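Probable spore coat polysaccharide biosynthesis protein E (Chromobacterium violaceum ATCC 12472, PDB 3G8R) probably acts as a NeuB-family sialic acid synthase, making N-acylneuraminate or a related nonulosonic acid; this fragment holds the zinc-binding barrel and the SAF domain. Local coordinates at the interface of chains A and B. Residues are numbered along the deposited sequence; one frame, centred on the assembly and turned at random. Chains: chain A/B, Probable spore coat polysaccharide biosynthesis protein E.

The interface of chains A and B. Residues chain A 53, 99, 101, 124, 126-127; chain B 280, 301, 312.
B:Arg280, from the SAF (antifreeze-like) domain of one subunit, reaches A:Asp124 and A:Glu101 on the NeuB barrel domain of the other, a domain-swapped pairing typical of sialic acid synthases; the arginine may lie close to the partner's active site, and the same contact recurs with the chains exchanged. Its CB is 4.0 Å from A:Asp124 OD2. CG sits between this oxygen and the A:Phe53 ring, 3.8 Å from CE2 at the ring's rim; the ring and guanidinium planes differ by 10°. CD passes the backbone carbonyl O of A:Phe99 at 3.8 Å, and a bend at chi3 (-72°) turns the guanidinium toward the two carboxylates. NE then donates an almost straight hydrogen bond to the syn lone pair of A:Asp124 OD2 (2.9 Å). CZ faces the same carboxylate, whose CG lies at the guanidinium edge, in plane. NH2 forms a salt bridge with A:Asp124 OD1, met on its syn side at 2.6 Å. This side-on pair keeps the two groups nearly coplanar and should fix the rotation of the arginine tip. Within chain A, the backbone N of A:Leu127 gives OD1 a weak hydrogen bond, near the start of helix 125-132. NH1 forms a further salt bridge with A:Glu101 OE2, at the start of helix 101-109, approaching nearly along the C-O axis; the hydrogen bond is bent, the acceptor is tilted 28° out of the guanidinium plane, and the modelled separation is too short to be taken literally. One guanidinium face has the carbonyl O of A:Phe99 above its rim; the opposite face is covered toward its rim by CB of B:Phe301, not by its ring. Farther out, A:Pro126 CG lies over the rim of one face of the B:Phe301 ring, 4.0 Å from CE2, and A:Pro126 CD lies 3.4 Å from the carbonyl O of B:Ala312.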
# COMPACT_ATOMS: atom_id res chain seq x y z
N PHE A 53 -26.77 27.21 -15.34
CA PHE A 53 -25.42 26.99 -14.89
C PHE A 53 -24.41 27.85 -15.58
O PHE A 53 -23.46 28.32 -14.96
CB PHE A 53 -25.02 25.53 -15.08
CG PHE A 53 -23.73 25.19 -14.43
CD1 PHE A 53 -22.57 25.08 -15.19
CD2 PHE A 53 -23.66 25.04 -13.06
CE1 PHE A 53 -21.35 24.78 -14.60
CE2 PHE A 53 -22.46 24.74 -12.44
CZ PHE A 53 -21.29 24.61 -13.21
N PHE A 99 -24.27 19.49 -10.25
CA PHE A 99 -23.51 20.68 -9.89
C PHE A 99 -24.45 21.78 -9.46
O PHE A 99 -24.00 22.77 -8.87
CB PHE A 99 -22.61 21.13 -11.05
CG PHE A 99 -21.55 20.14 -11.39
CD1 PHE A 99 -20.25 20.33 -10.97
CD2 PHE A 99 -21.87 19.00 -12.12
CE1 PHE A 99 -19.26 19.39 -11.27
CE2 PHE A 99 -20.90 18.07 -12.43
CZ PHE A 99 -19.59 18.26 -12.00
N GLU A 101 -28.52 22.74 -7.76
CA GLU A 101 -29.58 22.20 -6.95
C GLU A 101 -30.57 21.51 -7.85
O GLU A 101 -30.93 20.36 -7.61
CB GLU A 101 -30.27 23.27 -6.09
CG GLU A 101 -29.81 24.71 -6.35
CD GLU A 101 -28.43 24.98 -5.80
OE1 GLU A 101 -28.23 24.86 -4.57
OE2 GLU A 101 -27.54 25.29 -6.62
N ASP A 124 -19.26 23.89 -2.02
CA ASP A 124 -20.39 24.61 -2.57
C ASP A 124 -21.61 24.34 -1.63
O ASP A 124 -22.53 23.55 -1.94
CB ASP A 124 -20.61 24.10 -4.00
CG ASP A 124 -21.57 24.96 -4.82
OD1 ASP A 124 -22.65 25.29 -4.30
OD2 ASP A 124 -21.24 25.27 -6.01
N PRO A 126 -24.46 25.67 -0.46
CA PRO A 126 -25.85 25.57 -0.88
C PRO A 126 -26.12 24.26 -1.60
O PRO A 126 -27.19 23.69 -1.42
CB PRO A 126 -26.01 26.74 -1.86
CG PRO A 126 -24.91 27.68 -1.52
CD PRO A 126 -23.78 26.86 -1.01
N LEU A 127 -25.16 23.80 -2.41
CA LEU A 127 -25.36 22.54 -3.13
C LEU A 127 -25.40 21.39 -2.16
O LEU A 127 -26.16 20.43 -2.36
CB LEU A 127 -24.27 22.30 -4.20
CG LEU A 127 -24.41 20.94 -4.90
CD1 LEU A 127 -25.79 20.79 -5.58
CD2 LEU A 127 -23.30 20.63 -5.89
N ARG B 280 -19.13 27.70 -9.03
CA ARG B 280 -20.17 28.69 -9.26
C ARG B 280 -19.77 30.05 -8.69
O ARG B 280 -19.36 30.15 -7.56
CB ARG B 280 -21.49 28.19 -8.70
CG ARG B 280 -21.85 26.85 -9.30
CD ARG B 280 -23.27 26.49 -9.02
NE ARG B 280 -23.47 26.14 -7.62
CZ ARG B 280 -24.66 26.16 -7.02
NH1 ARG B 280 -25.73 26.52 -7.70
NH2 ARG B 280 -24.77 25.81 -5.74
N PHE B 301 -26.47 31.65 -8.46
CA PHE B 301 -25.14 31.05 -8.60
C PHE B 301 -25.01 30.52 -9.99
O PHE B 301 -25.94 29.89 -10.49
CB PHE B 301 -24.95 29.89 -7.61
CG PHE B 301 -25.26 30.26 -6.21
CD1 PHE B 301 -24.53 31.25 -5.56
CD2 PHE B 301 -26.32 29.64 -5.54
CE1 PHE B 301 -24.82 31.62 -4.27
CE2 PHE B 301 -26.62 30.00 -4.23
CZ PHE B 301 -25.87 31.00 -3.60
N ALA B 312 -20.05 31.19 -3.87
CA ALA B 312 -20.92 30.02 -3.53
C ALA B 312 -20.27 29.09 -2.52
O ALA B 312 -20.90 28.65 -1.56
CB ALA B 312 -21.32 29.20 -4.78